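Local coordinates for protein leukotriene A-4 hydrolase (Saccharomyces cerevisiae, PDB 2XQ0) that cleaves amino-terminal residues from di- and tripeptides as a zinc-dependent M1-family aminopeptidase and hydrolyses epoxides such as leukotriene A4 weakly in vitro, at residues E409-K420 against F431-K442. Numbering follows the deposited sequence.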
loop_
_atom_site.group_PDB
_atom_site.type_symbol
_atom_site.label_atom_id
_atom_site.label_comp_id
_atom_site.label_asym_id
_atom_site.label_seq_id
_atom_site.Cartn_x
_atom_site.Cartn_y
_atom_site.Cartn_z
ATOM N N GLU A 409 -16.810 22.592 -7.048
ATOM C CA GLU A 409 -16.248 23.630 -6.180
ATOM C C GLU A 409 -14.902 23.225 -5.571
ATOM O O GLU A 409 -14.067 24.072 -5.230
ATOM C CB GLU A 409 -17.226 23.939 -5.041
ATOM C CG GLU A 409 -18.521 24.586 -5.491
ATOM C CD GLU A 409 -18.305 25.986 -6.041
ATOM O OE1 GLU A 409 -18.722 26.241 -7.190
ATOM O OE2 GLU A 409 -17.711 26.829 -5.330
ATOM N N PHE A 410 -14.699 21.923 -5.426
ATOM C CA PHE A 410 -13.543 21.401 -4.705
ATOM C C PHE A 410 -12.369 21.170 -5.652
ATOM O O PHE A 410 -11.210 21.327 -5.278
ATOM C CB PHE A 410 -13.953 20.097 -4.006
ATOM C CG PHE A 410 -12.997 19.628 -2.944
ATOM C CD1 PHE A 410 -12.599 20.473 -1.911
ATOM C CD2 PHE A 410 -12.521 18.324 -2.954
ATOM C CE1 PHE A 410 -11.729 20.025 -0.927
ATOM C CE2 PHE A 410 -11.652 17.885 -1.977
ATOM C CZ PHE A 410 -11.258 18.740 -0.961
ATOM N N ASP A 411 -12.671 20.801 -6.889
ATOM C CA ASP A 411 -11.619 20.459 -7.836
ATOM C C ASP A 411 -10.601 21.583 -8.071
ATOM O O ASP A 411 -9.411 21.307 -8.266
ATOM C CB ASP A 411 -12.205 19.937 -9.152
ATOM C CG ASP A 411 -12.741 18.508 -9.026
ATOM O OD1 ASP A 411 -12.824 18.008 -7.881
ATOM O OD2 ASP A 411 -13.075 17.886 -10.066
ATOM N N PRO A 412 -11.050 22.849 -8.045
ATOM C CA PRO A 412 -10.074 23.944 -8.148
ATOM C C PRO A 412 -9.083 23.940 -6.987
ATOM O O PRO A 412 -7.896 24.205 -7.190
ATOM C CB PRO A 412 -10.948 25.194 -8.084
ATOM C CG PRO A 412 -12.250 24.748 -8.665
ATOM C CD PRO A 412 -12.434 23.340 -8.180
ATOM N N PHE A 413 -9.561 23.645 -5.783
ATOM C CA PHE A 413 -8.655 23.506 -4.641
ATOM C C PHE A 413 -7.658 22.353 -4.840
ATOM O O PHE A 413 -6.465 22.492 -4.584
ATOM C CB PHE A 413 -9.415 23.287 -3.336
ATOM C CG PHE A 413 -8.513 22.917 -2.181
ATOM C CD1 PHE A 413 -7.688 23.870 -1.598
ATOM C CD2 PHE A 413 -8.464 21.608 -1.706
ATOM C CE1 PHE A 413 -6.835 23.531 -0.546
ATOM C CE2 PHE A 413 -7.622 21.262 -0.658
ATOM C CZ PHE A 413 -6.807 22.239 -0.070
ATOM N N ILE A 414 -8.162 21.207 -5.275
ATOM C CA ILE A 414 -7.320 20.037 -5.509
ATOM C C ILE A 414 -6.151 20.377 -6.445
ATOM O O ILE A 414 -4.992 20.059 -6.167
ATOM C CB ILE A 414 -8.166 18.904 -6.101
ATOM C CG1 ILE A 414 -9.175 18.415 -5.061
ATOM C CG2 ILE A 414 -7.299 17.765 -6.601
ATOM C CD1 ILE A 414 -10.058 17.291 -5.587
ATOM N N ARG A 415 -6.457 21.041 -7.550
ATOM C CA ARG A 415 -5.413 21.454 -8.476
ATOM C C ARG A 415 -4.445 22.438 -7.826
ATOM O O ARG A 415 -3.243 22.386 -8.077
ATOM C CB ARG A 415 -6.027 22.099 -9.714
ATOM C CG ARG A 415 -6.570 21.083 -10.694
ATOM C CD ARG A 415 -7.751 21.638 -11.457
ATOM N NE ARG A 415 -8.590 20.547 -11.934
ATOM C CZ ARG A 415 -9.829 20.699 -12.371
ATOM N NH1 ARG A 415 -10.512 19.641 -12.788
ATOM N NH2 ARG A 415 -10.378 21.907 -12.393
ATOM N N HIS A 416 -4.972 23.349 -7.011
ATOM C CA HIS A 416 -4.140 24.377 -6.395
ATOM C C HIS A 416 -3.177 23.715 -5.425
ATOM O O HIS A 416 -1.968 23.983 -5.438
ATOM C CB HIS A 416 -5.016 25.388 -5.652
ATOM C CG HIS A 416 -4.239 26.445 -4.940
ATOM N ND1 HIS A 416 -3.984 26.399 -3.588
ATOM C CD2 HIS A 416 -3.649 27.575 -5.396
ATOM C CE1 HIS A 416 -3.277 27.458 -3.238
ATOM N NE2 HIS A 416 -3.059 28.186 -4.317
ATOM N N TYR A 417 -3.739 22.849 -4.587
ATOM C CA TYR A 417 -2.987 22.083 -3.605
ATOM C C TYR A 417 -1.835 21.308 -4.240
ATOM O O TYR A 417 -0.691 21.477 -3.830
ATOM C CB TYR A 417 -3.937 21.144 -2.846
ATOM C CG TYR A 417 -3.272 20.168 -1.891
ATOM C CD1 TYR A 417 -2.777 20.590 -0.659
ATOM C CD2 TYR A 417 -3.164 18.821 -2.209
ATOM C CE1 TYR A 417 -2.176 19.694 0.225
ATOM C CE2 TYR A 417 -2.551 17.915 -1.337
ATOM C CZ TYR A 417 -2.061 18.366 -0.114
ATOM O OH TYR A 417 -1.459 17.486 0.777
ATOM N N PHE A 418 -2.115 20.467 -5.238
ATOM C CA PHE A 418 -1.051 19.641 -5.814
ATOM C C PHE A 418 -0.024 20.472 -6.591
ATOM O O PHE A 418 1.141 20.094 -6.678
ATOM C CB PHE A 418 -1.605 18.449 -6.625
ATOM C CG PHE A 418 -2.255 17.404 -5.760
ATOM C CD1 PHE A 418 -1.478 16.525 -5.030
ATOM C CD2 PHE A 418 -3.628 17.353 -5.616
ATOM C CE1 PHE A 418 -2.061 15.591 -4.192
ATOM C CE2 PHE A 418 -4.222 16.410 -4.798
ATOM C CZ PHE A 418 -3.438 15.527 -4.085
ATOM N N LYS A 419 -0.441 21.620 -7.116
ATOM C CA LYS A 419 0.520 22.522 -7.752
ATOM C C LYS A 419 1.419 23.219 -6.726
ATOM O O LYS A 419 2.626 23.328 -6.928
ATOM C CB LYS A 419 -0.188 23.566 -8.624
ATOM C CG LYS A 419 -0.320 23.162 -10.090
ATOM C CD LYS A 419 1.045 22.895 -10.718
ATOM C CE LYS A 419 0.924 22.317 -12.119
ATOM N NZ LYS A 419 2.268 22.055 -12.701
ATOM N N LYS A 420 0.829 23.699 -5.636
ATOM C CA LYS A 420 1.574 24.435 -4.616
ATOM C C LYS A 420 2.700 23.586 -4.032
ATOM O O LYS A 420 3.839 24.038 -3.881
ATOM C CB LYS A 420 0.626 24.889 -3.496
ATOM C CG LYS A 420 1.291 25.620 -2.352
ATOM C CD LYS A 420 0.266 26.084 -1.319
ATOM C CE LYS A 420 0.924 26.894 -0.204
ATOM N NZ LYS A 420 0.043 27.046 0.994
ATOM N N PHE A 431 -1.414 21.870 5.039
ATOM C CA PHE A 431 -2.609 21.508 4.281
ATOM C C PHE A 431 -3.736 22.461 4.683
ATOM O O PHE A 431 -4.374 23.068 3.828
ATOM C CB PHE A 431 -3.006 20.048 4.540
ATOM C CG PHE A 431 -4.438 19.719 4.153
ATOM C CD1 PHE A 431 -4.803 19.604 2.827
ATOM C CD2 PHE A 431 -5.402 19.505 5.122
ATOM C CE1 PHE A 431 -6.116 19.290 2.460
ATOM C CE2 PHE A 431 -6.715 19.195 4.772
ATOM C CZ PHE A 431 -7.071 19.092 3.433
ATOM N N LEU A 432 -3.956 22.615 5.986
ATOM C CA LEU A 432 -5.053 23.465 6.479
ATOM C C LEU A 432 -4.901 24.937 6.106
ATOM O O LEU A 432 -5.866 25.558 5.696
ATOM C CB LEU A 432 -5.233 23.330 7.994
ATOM C CG LEU A 432 -5.608 21.913 8.448
ATOM C CD1 LEU A 432 -5.482 21.772 9.953
ATOM C CD2 LEU A 432 -7.001 21.537 7.992
ATOM N N ASP A 433 -3.699 25.496 6.260
ATOM C CA ASP A 433 -3.432 26.860 5.801
ATOM C C ASP A 433 -3.833 27.036 4.340
ATOM O O ASP A 433 -4.406 28.046 3.965
ATOM C CB ASP A 433 -1.942 27.197 5.906
ATOM C CG ASP A 433 -1.424 27.128 7.318
ATOM O OD1 ASP A 433 -2.233 27.241 8.248
ATOM O OD2 ASP A 433 -0.198 26.976 7.492
ATOM N N THR A 434 -3.464 26.078 3.505
ATOM C CA THR A 434 -3.737 26.179 2.080
ATOM C C THR A 434 -5.239 26.157 1.815
ATOM O O THR A 434 -5.755 26.894 0.960
ATOM C CB THR A 434 -3.076 25.026 1.316
ATOM O OG1 THR A 434 -1.659 25.053 1.559
ATOM C CG2 THR A 434 -3.360 25.163 -0.182
ATOM N N LEU A 435 -5.938 25.297 2.546
ATOM C CA LEU A 435 -7.373 25.187 2.397
ATOM C C LEU A 435 -7.975 26.540 2.745
ATOM O O LEU A 435 -8.804 27.067 2.003
ATOM C CB LEU A 435 -7.916 24.052 3.281
ATOM C CG LEU A 435 -9.402 23.673 3.227
ATOM C CD1 LEU A 435 -9.805 23.094 1.867
ATOM C CD2 LEU A 435 -9.711 22.685 4.329
ATOM N N TYR A 436 -7.532 27.124 3.857
ATOM C CA TYR A 436 -8.078 28.412 4.292
ATOM C C TYR A 436 -7.713 29.572 3.356
ATOM O O TYR A 436 -8.547 30.417 3.072
ATOM C CB TYR A 436 -7.689 28.735 5.738
ATOM C CG TYR A 436 -8.644 28.182 6.778
ATOM C CD1 TYR A 436 -8.588 26.849 7.172
ATOM C CD2 TYR A 436 -9.600 29.000 7.370
ATOM C CE1 TYR A 436 -9.459 26.350 8.130
ATOM C CE2 TYR A 436 -10.479 28.511 8.321
ATOM C CZ TYR A 436 -10.406 27.189 8.696
ATOM O OH TYR A 436 -11.272 26.712 9.651
ATOM N N GLU A 437 -6.481 29.605 2.859
ATOM C CA GLU A 437 -6.105 30.661 1.923
ATOM C C GLU A 437 -6.921 30.570 0.625
ATOM O O GLU A 437 -7.227 31.590 -0.001
ATOM C CB GLU A 437 -4.607 30.616 1.610
ATOM C CG GLU A 437 -3.704 30.792 2.817
ATOM C CD GLU A 437 -2.304 30.234 2.583
ATOM O OE1 GLU A 437 -2.083 29.578 1.538
ATOM O OE2 GLU A 437 -1.429 30.447 3.451
ATOM N N PHE A 438 -7.279 29.352 0.228
ATOM C CA PHE A 438 -7.955 29.147 -1.047
ATOM C C PHE A 438 -9.437 29.551 -1.027
ATOM O O PHE A 438 -9.976 30.011 -2.035
ATOM C CB PHE A 438 -7.802 27.699 -1.533
ATOM C CG PHE A 438 -8.244 27.502 -2.945
ATOM C CD1 PHE A 438 -7.428 27.884 -3.997
ATOM C CD2 PHE A 438 -9.483 26.974 -3.224
ATOM C CE1 PHE A 438 -7.839 27.722 -5.316
ATOM C CE2 PHE A 438 -9.907 26.811 -4.541
ATOM C CZ PHE A 438 -9.080 27.189 -5.584
ATOM N N TYR A 439 -10.087 29.386 0.121
ATOM C CA TYR A 439 -11.516 29.661 0.237
ATOM C C TYR A 439 -11.845 30.825 1.190
ATOM O O TYR A 439 -12.499 30.622 2.221
ATOM C CB TYR A 439 -12.249 28.405 0.720
ATOM C CG TYR A 439 -12.300 27.250 -0.263
ATOM C CD1 TYR A 439 -13.150 27.280 -1.363
ATOM C CD2 TYR A 439 -11.530 26.115 -0.065
ATOM C CE1 TYR A 439 -13.215 26.218 -2.256
ATOM C CE2 TYR A 439 -11.594 25.041 -0.946
ATOM C CZ TYR A 439 -12.438 25.100 -2.038
ATOM O OH TYR A 439 -12.498 24.041 -2.915
ATOM N N PRO A 440 -11.399 32.048 0.852
ATOM C CA PRO A 440 -11.685 33.229 1.681
ATOM C C PRO A 440 -13.179 33.429 1.884
ATOM O O PRO A 440 -13.608 33.781 2.983
ATOM C CB PRO A 440 -11.124 34.387 0.857
ATOM C CG PRO A 440 -10.112 33.771 -0.044
ATOM C CD PRO A 440 -10.626 32.394 -0.353
ATOM N N GLU A 441 -13.961 33.210 0.835
ATOM C CA GLU A 441 -15.396 33.445 0.913
ATOM C C GLU A 441 -16.105 32.377 1.732
ATOM O O GLU A 441 -17.250 32.556 2.131
ATOM C CB GLU A 441 -16.011 33.546 -0.486
ATOM C CG GLU A 441 -15.611 34.814 -1.241
ATOM C CD GLU A 441 -16.537 35.139 -2.407
ATOM O OE1 GLU A 441 -17.756 34.872 -2.307
ATOM O OE2 GLU A 441 -16.046 35.679 -3.421
ATOM N N LYS A 442 -15.422 31.267 1.992
ATOM C CA LYS A 442 -16.057 30.143 2.678
ATOM C C LYS A 442 -15.500 29.910 4.082
ATOM O O LYS A 442 -15.562 28.802 4.613
ATOM C CB LYS A 442 -15.961 28.864 1.830
ATOM C CG LYS A 442 -16.710 28.944 0.506
ATOM C CD LYS A 442 -16.858 27.568 -0.140
ATOM C CE LYS A 442 -17.969 27.552 -1.187
ATOM N NZ LYS A 442 -17.540 28.185 -2.464
#
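Phe413 enters helix 428-438 as a knob among Phe431, Thr434, Leu435 and Phe438, a worked example of a single knob-into-hole contact between obliquely crossing helices. Leu435 CD1 lies over the centre of the Phe413 ring, 3.7 Å from its centroid, in a CH-pi contact. With CG anti to the backbone N (chi1 171°), the same ring turns an edge to the face of Phe438, an offset edge-to-face pair with planes at 60°. Phe413 CA lies over a face of the Phe438 ring in a second CH-pi contact, while Phe438 CD1 rides over the rim of the His416 imidazole. Further along, the edge of Phe431 meets the face of Tyr417 almost perpendicularly.

Polar bonds close both ends. Tyr439, just past its helix, gives its OH to Glu409 O at 2.8 Å, tilted 32° from the carbonyl plane, and Lys442 NZ bridges to Glu409 OE2 at 3.2 Å. At the other end the extended Lys420 places NZ 2.7 Å from Thr434 OG1, with a weak hydrogen bond to Glu437 OE1 at 3.4 Å as part of a salt bridge. Thr434 OG1 is also hydrogen-bonded to Gln430 O, one turn back on its own helix.

The two helices, joined through short strand 424-426, lie within the peptidase domain: Tyr417 stacks on Trp326 of helix 321-339, which carries the zinc ligand Glu324, and Leu435 packs on helices 443-447 and 451-456.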